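Side-chain contact in chitinase (Pyrococcus furiosus, PDB 2CWR), which probably degrades chitin by hydrolysing its glycosidic bonds, this fragment being the domain that binds the polysaccharide: residues A[30-33]-A[34-37]. Residues are numbered along the deposited sequence; the frame is centred on the assembly and turned at random.
Sequences NLDG and QYDW
The phenol of Y35 turns back along the loop that carries it, edge first, and donates its hydroxyl proton to D32, three residues earlier, in a short hydrogen bond of 2.6 Å from OH to OD1. The loop crosses from strand 22-31 of one antiparallel sheet to strand 38-43 of the other, at one end of the beta-sandwich of this chitin-binding domain. OD1 is met on its syn side, 24° out of the carboxylate plane, and the carboxylate and ring planes are turned 22° against each other. D32 reaches the phenol with CG set between its backbone N and carbonyl carbon (chi1 65°), while OD2 takes the backbone N-H of S9, so both carboxylate oxygens are engaged. The ring edge also passes G33, whose O lies 3.5 Å from Y35 CD1. With a phenylalanine in place of Y35, OD1 of D32 would probably lose its hydroxyl partner. L31, the last residue of strand 22-31, points toward the loop and bridges two aromatics, its CD1 standing 4.2 Å from Y35 CD1. W37, buried, stacks on F79 and donates its indole NE1-H to the backbone O of N72; its own CD1 meets the same L31 methyl, CD1, at 4.0 Å.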
loop_
_atom_site.group_PDB
_atom_site.type_symbol
_atom_site.label_atom_id
_atom_site.label_comp_id
_atom_site.label_asym_id
_atom_site.label_seq_id
_atom_site.Cartn_x
_atom_site.Cartn_y
_atom_site.Cartn_z
ATOM N N ASN A 30 -5.588 -10.339 -0.396
ATOM C CA ASN A 30 -6.173 -11.670 -0.456
ATOM C C ASN A 30 -5.787 -12.242 -1.812
ATOM O O ASN A 30 -6.432 -11.970 -2.823
ATOM C CB ASN A 30 -7.688 -11.568 -0.306
ATOM C CG ASN A 30 -8.089 -10.858 0.977
ATOM O OD1 ASN A 30 -7.799 -11.330 2.076
ATOM N ND2 ASN A 30 -8.749 -9.715 0.841
ATOM N N LEU A 31 -4.717 -13.030 -1.818
ATOM C CA LEU A 31 -4.189 -13.613 -3.042
ATOM C C LEU A 31 -4.510 -15.095 -3.205
ATOM O O LEU A 31 -4.803 -15.791 -2.232
ATOM C CB LEU A 31 -2.673 -13.411 -3.075
ATOM C CG LEU A 31 -2.214 -12.002 -2.675
ATOM C CD1 LEU A 31 -0.700 -11.920 -2.699
ATOM C CD2 LEU A 31 -2.822 -10.979 -3.620
ATOM N N ASP A 32 -4.436 -15.569 -4.445
ATOM C CA ASP A 32 -4.710 -16.968 -4.749
ATOM C C ASP A 32 -3.429 -17.795 -4.673
ATOM O O ASP A 32 -3.351 -18.891 -5.223
ATOM C CB ASP A 32 -5.335 -17.098 -6.145
ATOM C CG ASP A 32 -4.390 -16.678 -7.258
ATOM O OD1 ASP A 32 -3.250 -16.265 -6.960
ATOM O OD2 ASP A 32 -4.788 -16.760 -8.441
ATOM N N GLY A 33 -2.427 -17.254 -3.983
ATOM C CA GLY A 33 -1.155 -17.940 -3.834
ATOM C C GLY A 33 -0.110 -17.003 -3.258
ATOM O O GLY A 33 -0.447 -15.939 -2.737
ATOM N N GLN A 34 1.158 -17.390 -3.344
ATOM C CA GLN A 34 2.231 -16.555 -2.826
ATOM C C GLN A 34 2.941 -15.844 -3.969
ATOM O O GLN A 34 3.354 -16.470 -4.947
ATOM C CB GLN A 34 3.221 -17.405 -2.027
ATOM C CG GLN A 34 2.582 -18.093 -0.830
ATOM C CD GLN A 34 3.581 -18.856 0.014
ATOM O OE1 GLN A 34 4.306 -19.715 -0.486
ATOM N NE2 GLN A 34 3.619 -18.549 1.306
ATOM N N TYR A 35 3.069 -14.526 -3.850
ATOM C CA TYR A 35 3.718 -13.732 -4.884
ATOM C C TYR A 35 4.583 -12.636 -4.290
ATOM O O TYR A 35 4.386 -12.221 -3.147
ATOM C CB TYR A 35 2.680 -13.057 -5.788
ATOM C CG TYR A 35 1.686 -13.981 -6.448
ATOM C CD1 TYR A 35 0.616 -14.521 -5.731
ATOM C CD2 TYR A 35 1.806 -14.304 -7.796
ATOM C CE1 TYR A 35 -0.312 -15.364 -6.351
ATOM C CE2 TYR A 35 0.890 -15.141 -8.423
ATOM C CZ TYR A 35 -0.165 -15.667 -7.699
ATOM O OH TYR A 35 -1.064 -16.496 -8.330
ATOM N N ASP A 36 5.544 -12.173 -5.078
ATOM C CA ASP A 36 6.403 -11.074 -4.660
ATOM C C ASP A 36 5.616 -9.901 -5.243
ATOM O O ASP A 36 6.000 -9.301 -6.244
ATOM C CB ASP A 36 7.786 -11.199 -5.306
ATOM C CG ASP A 36 8.830 -10.315 -4.639
ATOM O OD1 ASP A 36 10.022 -10.439 -4.988
ATOM O OD2 ASP A 36 8.464 -9.497 -3.770
ATOM N N TRP A 37 4.486 -9.614 -4.604
ATOM C CA TRP A 37 3.559 -8.573 -5.029
ATOM C C TRP A 37 4.057 -7.134 -5.022
ATOM O O TRP A 37 5.139 -6.830 -4.532
ATOM C CB TRP A 37 2.281 -8.662 -4.188
ATOM C CG TRP A 37 2.531 -8.682 -2.708
ATOM C CD1 TRP A 37 2.579 -9.777 -1.899
ATOM C CD2 TRP A 37 2.767 -7.549 -1.864
ATOM N NE1 TRP A 37 2.825 -9.401 -0.599
ATOM C CE2 TRP A 37 2.946 -8.037 -0.550
ATOM C CE3 TRP A 37 2.847 -6.168 -2.091
ATOM C CZ2 TRP A 37 3.201 -7.192 0.539
ATOM C CZ3 TRP A 37 3.101 -5.325 -1.010
ATOM C CH2 TRP A 37 3.275 -5.844 0.290
#